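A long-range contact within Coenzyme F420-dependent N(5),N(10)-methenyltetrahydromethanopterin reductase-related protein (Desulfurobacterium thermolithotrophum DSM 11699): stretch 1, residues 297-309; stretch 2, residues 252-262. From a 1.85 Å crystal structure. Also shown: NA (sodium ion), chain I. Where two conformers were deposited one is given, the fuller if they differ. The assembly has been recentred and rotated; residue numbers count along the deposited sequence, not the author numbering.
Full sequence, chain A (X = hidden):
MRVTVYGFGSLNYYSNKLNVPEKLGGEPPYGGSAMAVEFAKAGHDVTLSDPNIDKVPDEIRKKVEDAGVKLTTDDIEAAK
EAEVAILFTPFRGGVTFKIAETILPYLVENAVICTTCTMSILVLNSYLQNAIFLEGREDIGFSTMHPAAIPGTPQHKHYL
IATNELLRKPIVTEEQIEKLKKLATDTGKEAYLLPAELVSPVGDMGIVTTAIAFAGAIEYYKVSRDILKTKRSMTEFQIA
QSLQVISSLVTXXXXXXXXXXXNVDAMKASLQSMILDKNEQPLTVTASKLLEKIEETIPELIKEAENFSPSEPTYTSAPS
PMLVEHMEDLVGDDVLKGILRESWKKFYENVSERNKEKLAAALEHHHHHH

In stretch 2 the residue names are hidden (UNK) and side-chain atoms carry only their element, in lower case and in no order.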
# COMPACT_ATOMS: atom_id res chain seq x y z
N THR A 297 0.93 -21.86 -5.79
CA THR A 297 1.01 -21.59 -4.35
C THR A 297 -0.33 -21.20 -3.71
O THR A 297 -0.56 -21.52 -2.54
CB THR A 297 2.08 -20.49 -4.10
OG1 THR A 297 1.61 -19.20 -4.52
CG2 THR A 297 3.43 -20.78 -4.78
N ILE A 298 -1.22 -20.52 -4.47
CA ILE A 298 -2.53 -20.08 -3.96
C ILE A 298 -3.71 -20.48 -4.86
O ILE A 298 -4.52 -19.64 -5.23
CB ILE A 298 -2.50 -18.54 -3.71
CG1 ILE A 298 -2.04 -17.75 -4.99
CG2 ILE A 298 -1.59 -18.24 -2.52
CD1 ILE A 298 -2.62 -16.39 -5.12
N PRO A 299 -3.85 -21.78 -5.19
CA PRO A 299 -4.97 -22.21 -6.06
C PRO A 299 -6.34 -21.82 -5.55
O PRO A 299 -7.23 -21.48 -6.33
CB PRO A 299 -4.81 -23.73 -6.13
CG PRO A 299 -3.95 -24.08 -4.93
CD PRO A 299 -3.01 -22.93 -4.82
N GLU A 300 -6.53 -21.87 -4.25
CA GLU A 300 -7.82 -21.51 -3.67
C GLU A 300 -8.18 -20.06 -4.00
O GLU A 300 -9.36 -19.79 -4.24
CB GLU A 300 -7.85 -21.76 -2.14
CG GLU A 300 -7.08 -20.77 -1.27
CD GLU A 300 -5.58 -21.01 -1.23
OE1 GLU A 300 -5.09 -21.91 -1.95
OE2 GLU A 300 -4.90 -20.30 -0.46
N LEU A 301 -7.20 -19.14 -4.02
CA LEU A 301 -7.46 -17.73 -4.33
C LEU A 301 -7.66 -17.52 -5.82
O LEU A 301 -8.51 -16.71 -6.21
CB LEU A 301 -6.32 -16.85 -3.85
CG LEU A 301 -6.19 -16.68 -2.33
CD1 LEU A 301 -5.09 -15.65 -1.99
CD2 LEU A 301 -7.51 -16.22 -1.70
N ILE A 302 -6.87 -18.24 -6.64
CA ILE A 302 -6.94 -18.18 -8.10
C ILE A 302 -8.34 -18.62 -8.50
O ILE A 302 -8.89 -18.05 -9.43
CB ILE A 302 -5.85 -19.10 -8.74
CG1 ILE A 302 -4.43 -18.66 -8.34
CG2 ILE A 302 -5.99 -19.15 -10.27
CD1 ILE A 302 -4.05 -17.17 -8.64
N LYS A 303 -8.92 -19.61 -7.81
CA LYS A 303 -10.26 -20.09 -8.11
C LYS A 303 -11.30 -19.02 -7.74
O LYS A 303 -12.23 -18.77 -8.51
CB LYS A 303 -10.55 -21.43 -7.41
CG LYS A 303 -11.71 -22.19 -8.02
CD LYS A 303 -12.50 -22.99 -7.00
CE LYS A 303 -13.82 -23.47 -7.56
NZ LYS A 303 -14.60 -24.24 -6.55
N GLU A 304 -11.15 -18.37 -6.58
CA GLU A 304 -12.10 -17.31 -6.19
C GLU A 304 -12.01 -16.16 -7.22
O GLU A 304 -13.03 -15.63 -7.65
CB GLU A 304 -11.77 -16.76 -4.79
CG GLU A 304 -11.90 -17.75 -3.65
CD GLU A 304 -11.56 -17.17 -2.29
OE1 GLU A 304 -11.48 -15.93 -2.19
OE2 GLU A 304 -11.37 -17.94 -1.32
N ALA A 305 -10.78 -15.79 -7.63
CA ALA A 305 -10.56 -14.71 -8.60
C ALA A 305 -11.26 -15.00 -9.91
O ALA A 305 -11.83 -14.09 -10.52
CB ALA A 305 -9.08 -14.50 -8.83
N GLU A 306 -11.26 -16.26 -10.35
CA GLU A 306 -11.92 -16.64 -11.59
C GLU A 306 -13.45 -16.47 -11.48
O GLU A 306 -14.10 -16.18 -12.48
CB GLU A 306 -11.55 -18.08 -11.98
CG GLU A 306 -10.10 -18.20 -12.45
CD GLU A 306 -9.69 -19.59 -12.89
OE1 GLU A 306 -9.73 -20.53 -12.06
OE2 GLU A 306 -9.31 -19.74 -14.08
N ASN A 307 -14.03 -16.62 -10.29
CA ASN A 307 -15.48 -16.45 -10.12
C ASN A 307 -15.84 -15.04 -9.58
O ASN A 307 -16.99 -14.81 -9.21
CB ASN A 307 -16.00 -17.52 -9.15
CG ASN A 307 -15.72 -18.94 -9.63
OD1 ASN A 307 -15.01 -19.72 -8.97
ND2 ASN A 307 -16.26 -19.29 -10.79
N PHE A 308 -14.87 -14.10 -9.56
CA PHE A 308 -15.08 -12.75 -9.03
C PHE A 308 -15.58 -11.76 -10.03
O PHE A 308 -15.15 -11.77 -11.17
CB PHE A 308 -13.75 -12.19 -8.50
CG PHE A 308 -13.83 -10.72 -8.12
CD1 PHE A 308 -14.42 -10.32 -6.94
CD2 PHE A 308 -13.38 -9.73 -9.00
CE1 PHE A 308 -14.54 -8.96 -6.62
CE2 PHE A 308 -13.47 -8.38 -8.67
CZ PHE A 308 -14.07 -8.00 -7.49
N SER A 309 -16.45 -10.85 -9.58
CA SER A 309 -16.96 -9.79 -10.44
C SER A 309 -17.18 -8.56 -9.55
O SER A 309 -17.76 -8.72 -8.47
CB SER A 309 -18.27 -10.21 -11.10
OG SER A 309 -18.49 -9.43 -12.27
N UNK A 252 -12.14 -3.29 -0.46
CA UNK A 252 -13.43 -3.38 -1.08
C UNK A 252 -13.76 -4.74 -1.67
O UNK A 252 -14.90 -5.19 -1.55
c UNK A 252 -14.74 -2.26 -3.01
c UNK A 252 -13.46 -2.33 -2.21
c UNK A 252 -16.90 -1.09 -3.24
c UNK A 252 -15.84 -1.57 -2.28
n UNK A 252 -17.92 -0.28 -2.52
N UNK A 253 -12.81 -5.37 -2.34
CA UNK A 253 -13.10 -6.62 -3.05
C UNK A 253 -12.38 -7.85 -2.56
O UNK A 253 -12.56 -8.91 -3.15
c UNK A 253 -15.37 -4.01 -6.10
c UNK A 253 -14.81 -5.12 -5.46
o UNK A 253 -15.07 -1.81 -7.05
c UNK A 253 -13.20 -3.02 -6.23
c UNK A 253 -13.44 -5.20 -5.21
c UNK A 253 -12.65 -4.14 -5.63
c UNK A 253 -12.83 -6.43 -4.58
c UNK A 253 -14.56 -2.95 -6.46
N UNK A 254 -11.61 -7.75 -1.50
CA UNK A 254 -10.89 -8.90 -0.96
C UNK A 254 -9.70 -9.30 -1.81
O UNK A 254 -9.45 -8.73 -2.87
N UNK A 255 -8.98 -10.29 -1.36
CA UNK A 255 -7.80 -10.75 -2.11
C UNK A 255 -8.17 -11.30 -3.48
O UNK A 255 -7.40 -11.21 -4.43
c UNK A 255 -4.91 -10.75 -0.81
c UNK A 255 -6.16 -11.38 -0.20
c UNK A 255 -7.11 -11.86 -1.31
c UNK A 255 -5.82 -12.55 0.74
N UNK A 256 -9.34 -11.92 -3.58
CA UNK A 256 -9.76 -12.49 -4.84
C UNK A 256 -10.00 -11.37 -5.85
O UNK A 256 -9.67 -11.53 -6.99
o UNK A 256 -11.65 -12.37 -2.05
o UNK A 256 -13.79 -12.57 -2.47
c UNK A 256 -12.60 -12.54 -2.84
c UNK A 256 -10.99 -13.40 -4.66
c UNK A 256 -12.31 -12.71 -4.33
N UNK A 257 -10.53 -10.24 -5.40
CA UNK A 257 -10.79 -9.11 -6.28
C UNK A 257 -9.47 -8.48 -6.70
O UNK A 257 -9.28 -8.15 -7.86
N UNK A 258 -8.55 -8.34 -5.76
CA UNK A 258 -7.22 -7.78 -5.99
C UNK A 258 -6.53 -8.54 -7.10
O UNK A 258 -5.97 -7.93 -8.02
c UNK A 258 -6.38 -7.91 -4.71
c UNK A 258 -4.10 -7.97 -3.71
c UNK A 258 -4.76 -6.04 -5.12
c UNK A 258 -4.92 -7.53 -4.89
N UNK A 259 -6.54 -9.87 -7.00
CA UNK A 259 -5.90 -10.74 -7.98
C UNK A 259 -6.58 -10.62 -9.37
O UNK A 259 -5.88 -10.46 -10.36
c UNK A 259 -5.23 -13.61 -5.36
c UNK A 259 -4.92 -12.35 -6.25
c UNK A 259 -5.86 -12.20 -7.48
c UNK A 259 -5.45 -13.15 -8.61
N UNK A 260 -7.92 -10.71 -9.43
CA UNK A 260 -8.62 -10.62 -10.71
C UNK A 260 -8.49 -9.25 -11.38
O UNK A 260 -8.30 -9.17 -12.59
c UNK A 260 -10.53 -11.96 -12.77
n UNK A 260 -12.81 -12.94 -13.06
c UNK A 260 -10.12 -10.91 -10.52
c UNK A 260 -11.63 -12.33 -13.74
c UNK A 260 -10.94 -10.86 -11.81
N UNK A 261 -8.61 -8.19 -10.61
CA UNK A 261 -8.52 -6.87 -11.22
C UNK A 261 -7.11 -6.42 -11.61
O UNK A 261 -6.98 -5.82 -12.67
c UNK A 261 -11.50 -5.78 -11.43
c UNK A 261 -10.73 -6.15 -10.17
c UNK A 261 -9.22 -5.85 -10.34
c UNK A 261 -11.29 -5.45 -8.94
N UNK A 262 -6.06 -6.68 -10.82
CA UNK A 262 -4.73 -6.21 -11.24
C UNK A 262 -4.17 -7.00 -12.44
O UNK A 262 -3.46 -6.42 -13.28
c UNK A 262 -3.85 -5.20 -9.02
c UNK A 262 -3.62 -3.81 -9.62
c UNK A 262 -2.84 -5.44 -7.90
c UNK A 262 -3.72 -6.27 -10.08
NA NA I . -12.32 -11.81 0.80
O HOH W 1 -15.52 -14.17 -13.78
O HOH W 2 -13.50 -13.94 2.07

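Position 252 carries four carbons in a row ending in nitrogen, none of it within reach of stretch 1; an unbranched chain with a terminal amine is lysine, Lys252. At 253 one carbon leads to a six-carbon ring that bears an oxygen; CB lies 3.5 Å from Phe308 CZ, and the two rings meet obliquely, centroids 5.6 Å apart and planes at 74°. This is Tyr253.

Position 254 has no side-chain atoms and does not touch stretch 1, hence Gly254. Its positive phi of 74° favours glycine, and an ideal CB would fall 2.4 Å from the sodium ion. Position 255 shows four carbons forked at the second, one branch carbon lying 4.2 Å from Leu301 CD1: Leu255, the branch carbon being CD1.

At 256, three carbons end in two oxygens, and CB packs 3.5 Å from Glu304 CB. The length excludes aspartate and the paired oxygens exclude glutamine: Glu256. Its OE1 lies 3.0 Å from the sodium ion NA, and the like-charged Glu304 OE1 and Glu256 OE2 are 4.1 Å apart.

Position 257 is again bare. Its CA sits over one face of the Phe308 ring, 3.5 Å from the centroid and 6° off the normal, a CH-pi contact. An ideal CB would lie 3.0 Å from Phe308 CZ and clash with Tyr253 CB at 2.2 Å. This is Gly257.

Position 258 has four carbons forked at the second and points away from stretch 1: Leu258. Position 259 also has four carbons, but forked at the first; the end of its two-carbon arm lies 3.7 Å from Leu301 CB and 3.8 Å from Ile298 CD1, and the short arm 3.9 Å from Ala305 CB. These are CD1 and CG2 of Ile259.

At 260 four carbons in a row end in nitrogen, which lies 3.0 Å from Ala305 O and 3.2 Å from Phe308 O: Lys260, modelled here in one of two conformers. NZ donates to both oxygens, weakly to the second. Water 1 bridges Lys260 NZ (3.1 Å) and Glu306 O (2.8 Å). Position 261 has four carbons forked at the second, a branch carbon 3.7 Å from Phe308 CE2: Leu261, through CD1. Position 262 has the same fork but is out of reach: Leu262.

The helices cross at -79° with axes 8.0 Å apart at closest approach. At the closest register Ala305 CA is 4.4 Å from Glu256 CA, and Ala305 CB rests 3.5 Å from Glu256 O. Ile259 packs against Ile298, Leu301 and Ala305. Phe308, beyond the helix end, lays a ring face over Gly257 CA, and Lys260 NZ bonds the carbonyl of Ala305 in the last helical turn and, weakly, that of Phe308 beyond it. Together the stretches bury 623 Å².

Stretch 2 252-262: KYGLEGLIKLL
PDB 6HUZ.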